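Local coordinates for protein methylmalonyl-CoA carboxyltransferase 5S subunit (Propionibacterium freudenreichii subsp. shermanii, PDB 1RQB) that transfers a carboxyl group from the biotin of the 1.3S subunit to pyruvate, forming oxaloacetate, with one cobalt ion bound per subunit, at residues Met140-Asn145 / Tyr394-Pro398; Cys165-Ser169 / Ala199-Pro203; Pro298-Lys302 / Ala475-Leu481. The contacts are given in a common frame with arbitrary orientation. Residue numbers count along the deposited sequence, not the author numbering.

Interaction 1: Met140-Asn145 / Tyr394-Pro398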
loop_
_atom_site.group_PDB
_atom_site.type_symbol
_atom_site.label_atom_id
_atom_site.label_comp_id
_atom_site.label_asym_id
_atom_site.label_seq_id
_atom_site.Cartn_x
_atom_site.Cartn_y
_atom_site.Cartn_z
HETATM N N MSE A 140 28.038 -2.966 3.948
HETATM C CA MSE A 140 28.694 -1.656 4.071
HETATM C C MSE A 140 29.013 -1.076 2.691
HETATM O O MSE A 140 29.630 -0.016 2.589
HETATM C CB MSE A 140 29.977 -1.805 4.877
HETATM C CG MSE A 140 29.758 -2.470 6.223
HETATM SE SE MSE A 140 30.440 -1.403 7.666
HETATM C CE MSE A 140 32.331 -1.760 7.395
ATOM N N ASN A 141 28.585 -1.767 1.635
ATOM C CA ASN A 141 28.829 -1.345 0.248
ATOM C C ASN A 141 30.324 -1.353 -0.079
ATOM O O ASN A 141 30.780 -0.561 -0.903
ATOM C CB ASN A 141 28.268 0.055 -0.044
ATOM C CG ASN A 141 26.786 0.039 -0.353
ATOM O OD1 ASN A 141 26.241 -0.971 -0.797
ATOM N ND2 ASN A 141 26.128 1.167 -0.129
ATOM N N ASP A 142 31.090 -2.228 0.564
ATOM C CA ASP A 142 32.525 -2.347 0.263
ATOM C C ASP A 142 32.662 -3.348 -0.887
ATOM O O ASP A 142 32.463 -4.548 -0.707
ATOM C CB ASP A 142 33.275 -2.852 1.504
ATOM C CG ASP A 142 34.786 -2.910 1.304
ATOM O OD1 ASP A 142 35.258 -2.825 0.144
ATOM O OD2 ASP A 142 35.501 -3.053 2.322
ATOM N N PRO A 143 33.001 -2.868 -2.092
ATOM C CA PRO A 143 33.143 -3.743 -3.259
ATOM C C PRO A 143 34.143 -4.889 -3.093
ATOM O O PRO A 143 33.995 -5.945 -3.705
ATOM C CB PRO A 143 33.567 -2.780 -4.374
ATOM C CG PRO A 143 33.074 -1.450 -3.903
ATOM C CD PRO A 143 33.372 -1.486 -2.434
ATOM N N ARG A 144 35.159 -4.678 -2.263
ATOM C CA ARG A 144 36.186 -5.710 -2.053
ATOM C C ARG A 144 35.570 -6.969 -1.438
ATOM O O ARG A 144 36.034 -8.077 -1.699
ATOM C CB ARG A 144 37.288 -5.171 -1.147
ATOM C CG ARG A 144 37.928 -3.916 -1.703
ATOM C CD ARG A 144 38.984 -3.392 -0.755
ATOM N NE ARG A 144 38.422 -3.136 0.567
ATOM C CZ ARG A 144 39.141 -2.772 1.623
ATOM N NH1 ARG A 144 40.457 -2.619 1.514
ATOM N NH2 ARG A 144 38.547 -2.569 2.791
ATOM N N ASN A 145 34.532 -6.803 -0.618
ATOM C CA ASN A 145 33.869 -7.954 0.013
ATOM C C ASN A 145 32.976 -8.685 -0.991
ATOM O O ASN A 145 32.515 -9.795 -0.725
ATOM C CB ASN A 145 33.006 -7.515 1.199
ATOM C CG ASN A 145 33.828 -7.054 2.377
ATOM O OD1 ASN A 145 34.983 -7.448 2.527
ATOM N ND2 ASN A 145 33.234 -6.235 3.231
ATOM N N TYR A 394 35.192 -5.732 9.172
ATOM C CA TYR A 394 34.019 -5.989 8.324
ATOM C C TYR A 394 34.240 -5.312 6.970
ATOM O O TYR A 394 33.404 -5.402 6.072
ATOM C CB TYR A 394 32.739 -5.445 8.955
ATOM C CG TYR A 394 32.198 -6.280 10.096
ATOM C CD1 TYR A 394 30.990 -5.949 10.708
ATOM C CD2 TYR A 394 32.894 -7.391 10.574
ATOM C CE1 TYR A 394 30.488 -6.702 11.770
ATOM C CE2 TYR A 394 32.402 -8.151 11.634
ATOM C CZ TYR A 394 31.202 -7.798 12.226
ATOM O OH TYR A 394 30.720 -8.529 13.280
ATOM N N GLY A 395 35.377 -4.638 6.836
ATOM C CA GLY A 395 35.680 -3.949 5.595
ATOM C C GLY A 395 35.720 -2.444 5.785
ATOM O O GLY A 395 35.740 -1.956 6.914
ATOM N N ALA A 396 35.724 -1.702 4.684
ATOM C CA ALA A 396 35.780 -0.235 4.752
ATOM C C ALA A 396 34.368 0.344 4.872
ATOM O O ALA A 396 33.397 -0.251 4.406
ATOM C CB ALA A 396 36.459 0.321 3.502
ATOM N N SER A 397 34.268 1.507 5.508
ATOM C CA SER A 397 32.978 2.192 5.666
ATOM C C SER A 397 32.837 3.210 4.532
ATOM O O SER A 397 33.823 3.546 3.876
ATOM C CB SER A 397 32.925 2.914 7.013
ATOM O OG SER A 397 32.897 1.997 8.098
ATOM N N PRO A 398 31.607 3.682 4.258
ATOM C CA PRO A 398 31.423 4.667 3.186
ATOM C C PRO A 398 32.240 5.936 3.442
ATOM O O PRO A 398 32.726 6.573 2.510
ATOM C CB PRO A 398 29.923 4.926 3.218
ATOM C CG PRO A 398 29.384 3.570 3.563
ATOM C CD PRO A 398 30.307 3.142 4.694
HETATM O O HOH W 1 32.250 0.951 2.212
#

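Interaction 2: Cys165-Ser169 / Ala199-Pro203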
loop_
_atom_site.group_PDB
_atom_site.type_symbol
_atom_site.label_atom_id
_atom_site.label_comp_id
_atom_site.label_asym_id
_atom_site.label_seq_id
_atom_site.Cartn_x
_atom_site.Cartn_y
_atom_site.Cartn_z
ATOM N N CYS A 165 23.634 -0.947 -1.900
ATOM C CA CYS A 165 22.592 -0.744 -0.884
ATOM C C CYS A 165 22.361 0.763 -0.770
ATOM O O CYS A 165 23.277 1.531 -0.474
ATOM C CB CYS A 165 23.013 -1.304 0.474
ATOM S SG CYS A 165 23.061 -3.103 0.510
ATOM N N TYR A 166 21.129 1.162 -1.038
ATOM C CA TYR A 166 20.763 2.583 -1.008
ATOM C C TYR A 166 20.497 3.027 0.429
ATOM O O TYR A 166 19.868 2.323 1.218
ATOM C CB TYR A 166 19.494 2.837 -1.821
ATOM C CG TYR A 166 19.103 4.300 -1.817
ATOM C CD1 TYR A 166 19.805 5.224 -2.586
ATOM C CD2 TYR A 166 18.061 4.769 -1.004
ATOM C CE1 TYR A 166 19.482 6.584 -2.554
ATOM C CE2 TYR A 166 17.735 6.126 -0.958
ATOM C CZ TYR A 166 18.448 7.026 -1.737
ATOM O OH TYR A 166 18.124 8.364 -1.715
ATOM N N THR A 167 20.999 4.202 0.765
ATOM C CA THR A 167 20.709 4.757 2.094
ATOM C C THR A 167 20.733 6.281 1.979
ATOM O O THR A 167 21.068 6.831 0.930
ATOM C CB THR A 167 21.733 4.290 3.185
ATOM O OG1 THR A 167 21.335 4.814 4.462
ATOM C CG2 THR A 167 23.139 4.797 2.876
ATOM N N ILE A 168 20.307 6.939 3.045
ATOM C CA ILE A 168 20.360 8.405 3.096
ATOM C C ILE A 168 21.322 8.769 4.230
ATOM O O ILE A 168 21.211 8.250 5.339
ATOM C CB ILE A 168 18.966 9.028 3.354
ATOM C CG1 ILE A 168 18.053 8.787 2.137
ATOM C CG2 ILE A 168 19.092 10.524 3.580
ATOM C CD1 ILE A 168 16.618 9.239 2.347
ATOM N N SER A 169 22.303 9.603 3.929
ATOM C CA SER A 169 23.270 10.047 4.943
ATOM C C SER A 169 24.062 11.217 4.363
ATOM O O SER A 169 24.064 11.441 3.153
ATOM C CB SER A 169 24.254 8.934 5.321
ATOM O OG SER A 169 25.396 8.981 4.486
ATOM N N ALA A 199 13.200 1.055 2.162
ATOM C CA ALA A 199 12.240 1.839 1.366
ATOM C C ALA A 199 12.522 3.337 1.499
ATOM O O ALA A 199 11.606 4.156 1.563
ATOM C CB ALA A 199 10.796 1.542 1.819
ATOM N N LEU A 200 13.797 3.693 1.491
ATOM C CA LEU A 200 14.202 5.097 1.652
ATOM C C LEU A 200 14.291 5.820 0.307
ATOM O O LEU A 200 14.401 7.044 0.275
ATOM C CB LEU A 200 15.579 5.155 2.300
ATOM C CG LEU A 200 15.654 4.900 3.797
ATOM C CD1 LEU A 200 17.113 4.701 4.195
ATOM C CD2 LEU A 200 15.039 6.075 4.524
ATOM N N LEU A 201 14.249 5.075 -0.791
ATOM C CA LEU A 201 14.416 5.685 -2.119
ATOM C C LEU A 201 13.155 6.434 -2.556
ATOM O O LEU A 201 12.123 5.832 -2.849
ATOM C CB LEU A 201 14.770 4.609 -3.156
ATOM C CG LEU A 201 15.088 5.142 -4.557
ATOM C CD1 LEU A 201 16.404 5.934 -4.541
ATOM C CD2 LEU A 201 15.217 3.956 -5.520
ATOM N N LYS A 202 13.260 7.758 -2.602
ATOM C CA LYS A 202 12.133 8.595 -3.037
ATOM C C LYS A 202 12.166 8.709 -4.562
ATOM O O LYS A 202 13.166 8.378 -5.196
ATOM C CB LYS A 202 12.188 9.978 -2.373
ATOM C CG LYS A 202 11.916 9.934 -0.857
ATOM C CD LYS A 202 11.909 11.333 -0.268
ATOM C CE LYS A 202 11.507 11.328 1.203
ATOM N NZ LYS A 202 11.203 12.716 1.666
ATOM N N PRO A 203 11.063 9.177 -5.163
ATOM C CA PRO A 203 10.951 9.325 -6.615
ATOM C C PRO A 203 12.033 10.117 -7.353
ATOM O O PRO A 203 12.575 9.635 -8.345
ATOM C CB PRO A 203 9.576 9.963 -6.791
ATOM C CG PRO A 203 8.801 9.383 -5.655
ATOM C CD PRO A 203 9.788 9.507 -4.507
HETATM O O HOH W 2 15.519 8.999 -1.114
#

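Interaction 3: Pro298-Lys302 / Ala475-Leu481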
loop_
_atom_site.group_PDB
_atom_site.type_symbol
_atom_site.label_atom_id
_atom_site.label_comp_id
_atom_site.label_asym_id
_atom_site.label_seq_id
_atom_site.Cartn_x
_atom_site.Cartn_y
_atom_site.Cartn_z
ATOM N N PRO A 298 -3.254 -16.712 5.595
ATOM C CA PRO A 298 -3.840 -16.681 6.945
ATOM C C PRO A 298 -3.230 -17.650 7.961
ATOM O O PRO A 298 -3.273 -17.401 9.166
ATOM C CB PRO A 298 -5.323 -16.965 6.688
ATOM C CG PRO A 298 -5.531 -16.404 5.308
ATOM C CD PRO A 298 -4.304 -16.917 4.584
ATOM N N LYS A 299 -2.652 -18.748 7.477
ATOM C CA LYS A 299 -2.044 -19.753 8.363
ATOM C C LYS A 299 -0.779 -19.221 9.042
ATOM O O LYS A 299 -0.309 -19.800 10.020
ATOM C CB LYS A 299 -1.686 -21.025 7.583
ATOM C CG LYS A 299 -2.872 -21.714 6.932
ATOM C CD LYS A 299 -2.498 -23.085 6.360
ATOM C CE LYS A 299 -1.369 -23.024 5.344
ATOM N NZ LYS A 299 -1.108 -24.379 4.758
ATOM N N TYR A 300 -0.234 -18.113 8.545
ATOM C CA TYR A 300 1.009 -17.560 9.103
ATOM C C TYR A 300 0.743 -16.317 9.955
ATOM O O TYR A 300 1.665 -15.561 10.253
ATOM C CB TYR A 300 1.970 -17.211 7.954
ATOM C CG TYR A 300 2.502 -18.445 7.257
ATOM C CD1 TYR A 300 1.763 -19.094 6.260
ATOM C CD2 TYR A 300 3.717 -19.012 7.659
ATOM C CE1 TYR A 300 2.227 -20.286 5.684
ATOM C CE2 TYR A 300 4.184 -20.191 7.097
ATOM C CZ TYR A 300 3.445 -20.822 6.120
ATOM O OH TYR A 300 3.923 -21.990 5.584
ATOM N N LYS A 301 -0.496 -16.131 10.394
ATOM C CA LYS A 301 -0.860 -14.932 11.162
ATOM C C LYS A 301 0.016 -14.729 12.402
ATOM O O LYS A 301 0.276 -13.590 12.784
ATOM C CB LYS A 301 -2.326 -14.978 11.590
ATOM C CG LYS A 301 -2.670 -16.094 12.554
ATOM C CD LYS A 301 -4.126 -15.987 12.981
ATOM C CE LYS A 301 -4.404 -14.631 13.624
ATOM N NZ LYS A 301 -5.824 -14.477 14.063
ATOM N N LYS A 302 0.467 -15.802 13.047
ATOM C CA LYS A 302 1.278 -15.648 14.265
ATOM C C LYS A 302 2.630 -14.997 13.964
ATOM O O LYS A 302 3.341 -14.602 14.886
ATOM C CB LYS A 302 1.540 -17.010 14.940
ATOM C CG LYS A 302 0.310 -17.777 15.441
ATOM C CD LYS A 302 -0.460 -17.003 16.519
ATOM C CE LYS A 302 -1.625 -17.841 17.064
ATOM N NZ LYS A 302 -2.295 -17.170 18.214
ATOM N N ALA A 475 3.361 -23.168 10.682
ATOM C CA ALA A 475 2.139 -22.392 10.423
ATOM C C ALA A 475 0.958 -23.102 11.086
ATOM O O ALA A 475 1.027 -24.291 11.395
ATOM C CB ALA A 475 1.894 -22.290 8.913
ATOM N N LEU A 476 -0.123 -22.369 11.300
ATOM C CA LEU A 476 -1.327 -22.967 11.891
ATOM C C LEU A 476 -1.895 -23.973 10.888
ATOM O O LEU A 476 -1.734 -23.811 9.679
ATOM C CB LEU A 476 -2.372 -21.876 12.158
ATOM C CG LEU A 476 -1.906 -20.747 13.082
ATOM C CD1 LEU A 476 -2.935 -19.629 13.087
ATOM C CD2 LEU A 476 -1.705 -21.292 14.494
ATOM N N THR A 477 -2.521 -25.035 11.379
ATOM C CA THR A 477 -3.149 -25.999 10.464
ATOM C C THR A 477 -4.562 -25.486 10.181
ATOM O O THR A 477 -5.044 -24.583 10.864
ATOM C CB THR A 477 -3.276 -27.398 11.094
ATOM O OG1 THR A 477 -4.108 -27.318 12.259
ATOM C CG2 THR A 477 -1.904 -27.945 11.470
ATOM N N ASP A 478 -5.227 -26.042 9.179
ATOM C CA ASP A 478 -6.594 -25.591 8.879
ATOM C C ASP A 478 -7.461 -25.754 10.131
ATOM O O ASP A 478 -8.272 -24.889 10.460
ATOM C CB ASP A 478 -7.176 -26.397 7.718
ATOM C CG ASP A 478 -6.424 -26.164 6.423
ATOM O OD1 ASP A 478 -6.287 -24.987 6.019
ATOM O OD2 ASP A 478 -5.968 -27.153 5.807
ATOM N N ALA A 479 -7.263 -26.864 10.833
ATOM C CA ALA A 479 -8.025 -27.155 12.056
ATOM C C ALA A 479 -7.778 -26.060 13.095
ATOM O O ALA A 479 -8.710 -25.565 13.726
ATOM C CB ALA A 479 -7.607 -28.508 12.611
ATOM N N GLN A 480 -6.518 -25.682 13.275
ATOM C CA GLN A 480 -6.179 -24.646 14.262
ATOM C C GLN A 480 -6.717 -23.294 13.795
ATOM O O GLN A 480 -7.166 -22.479 14.600
ATOM C CB GLN A 480 -4.665 -24.548 14.440
ATOM C CG GLN A 480 -4.013 -25.814 14.957
ATOM C CD GLN A 480 -2.519 -25.656 15.129
ATOM O OE1 GLN A 480 -1.798 -25.423 14.160
ATOM N NE2 GLN A 480 -2.046 -25.775 16.368
ATOM N N LEU A 481 -6.655 -23.061 12.490
ATOM C CA LEU A 481 -7.136 -21.788 11.936
ATOM C C LEU A 481 -8.646 -21.690 12.166
ATOM O O LEU A 481 -9.141 -20.709 12.720
ATOM C CB LEU A 481 -6.811 -21.713 10.442
ATOM C CG LEU A 481 -6.709 -20.305 9.852
ATOM C CD1 LEU A 481 -5.760 -19.463 10.693
ATOM C CD2 LEU A 481 -6.225 -20.385 8.411
HETATM O O HOH W 3 -0.541 -25.615 7.790
#

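Interaction 1: Met140-Asn145 / Tyr394-Pro398
Met-140, present as selenomethionine, lays its end along the 394-398 loop. Its CE lies 3.4 Å from Gly-395 O and 3.5 Å from Ala-396 O, and its CE is 4.0 Å from Tyr-394 CB. The contact joins the end of the TIM-barrel β-α loop after strand 133-136 and the start of helix 144-155 to a loop of the conserved carboxylase domain after helix 384-390.

Asp-142 is the polar centre. Its OD1 accepts from Arg-144 N (3.0 Å), a capping bond that shapes the turn into helix 144-155. Its OD2 accepts from Ala-396 N at 2.7 Å, almost in line. Arg-144 NH2 also bridges to Asp-142 OD2 (3.1 Å), so one carboxylate serves both segments. The NH1 of this arginine bonds Thr-419 O.

Asn-145 ND2 donates to Tyr-394 O (3.0 Å) and also bonds Asp-138. Between these bonds sits Gly-395, with phi 114° and psi -167°. A CB here would lie 2.7 Å from both Asp-142 OD2 and Asn-145 ND2, and would jam against Tyr-394 O. One water completes the join, donating to Met-140 O and Ala-396 O at 2.8 Å each.

Interaction 2: Cys165-Ser169 / Ala199-Pro203
The two segments are irregular loops that come close without pairing. The CA atoms of Thr-167 and Leu-200 are 6.5 Å apart, and those of Tyr-166 and Leu-201 are 7.2 Å apart. No direct hydrogen bond crosses the gap. Side chains and one water fill it.

Tyr-166 points toward the 199-203 loop. Leu-201 CD1 sits over one face of its ring, 3.6 Å from the centroid of the Tyr-166 ring and 12° off the ring normal, a CH-pi contact. The ring edge faces Leu-200, with Tyr-166 CE2 3.7 Å from Leu-200 O and Tyr-166 CE2 4.0 Å from Leu-200 CB.

These are two successive β-α loops of the TIM barrel. One follows strand 159-163 and the other follows strand 191-193, and these strands are parallel neighbours in the sheet. The cobalt site lies close by. The side chains of Leu-201 and His-226 are about 9 Å apart, as are those of Leu-200 and His-228. Both histidines bind the metal.

Leu-200 also points across the gap. Its CD2 is 4.2 Å from Ile-168 CD1, and its CD1 is 4.2 Å from Thr-167 CA. Leu-200 also touches Ile-313 and Phe-314 of the short helix 313-316. Lys-202 takes the N-cap position of helix 203-217, and its NZ forms salt bridges with Glu-270 and Glu-273 of the second subunit. A single water lies 2.7 Å from Tyr-166 OH, donates to Leu-200 O at 2.6 Å and accepts from Lys-202 N at 3.0 Å.

Interaction 3: Pro298-Lys302 / Ala475-Leu481
A capping box opens helix 478-484, the last helix of the model, and the chain leading into it packs on a 3-10 turn just after helix 283-296 of the TIM-barrel part. In the box, Gln-480 N donates to Thr-477 OG1 (3.1 Å), and Thr-477 N donates back to Gln-480 OE1 (2.9 Å). The box lies within 475-481; Ala-475, Leu-476 and Leu-481 make the main contacts with the 3-10 turn.

One backbone bond ties the segments: Leu-476 N donates to Lys-299 O at 2.9 Å. The CA atoms of Lys-299 and Leu-476 are 4.8 Å apart here. Next to it, Ala-475 CB lies over one face of Tyr-300, 3.6 Å from the centroid of the Tyr-300 ring and 16° off the ring normal. This is a CH-pi contact. The Tyr-300 OH bonds Asp-48 and Ala-45 N. The side chains of Tyr-300 and of His-36, a substrate-binding residue, are about 7 Å apart.

Around it the contacts are aliphatic: proline, leucine and the stems of three lysines. Leu-481 CD2 is 3.9 Å from Pro-298 CB and also 3.9 Å from Lys-299 CG. Leu-476 CD1 is 3.6 Å from Lys-301 CG, and Leu-476 CD2 is 4.2 Å from Lys-302 CG. The charged ends find partners beyond the contact: Lys-299 with Asp-48, and Lys-301 with Glu-484. One water donates to Leu-476 O at 2.9 Å and accepts a weak bond from Lys-299 NZ at 3.3 Å.

Overall arrangement
Interactions 1 and 3 each join the barrel part to the C-terminal part of the chain. They lie on opposite sides of the chain's centre, with their centres about 41 Å apart. Interaction 2 stays within the barrel and links two successive loops near the cobalt. It is the most buried, and its direct contacts are mainly apolar, without a hydrogen bond. Interaction 1, partly buried, combines a buried selenomethionine with hydrogen bonds of a carboxylate and an amide to backbone groups. Interaction 3 is at the surface, with aliphatic lysine stems and one backbone bond. Interactions 1 and 2 touch: Asn-141 OD1 is 2.8 Å from Cys-165 N, a probable hydrogen bond between neighbouring barrel loops. Interaction 3 touches neither.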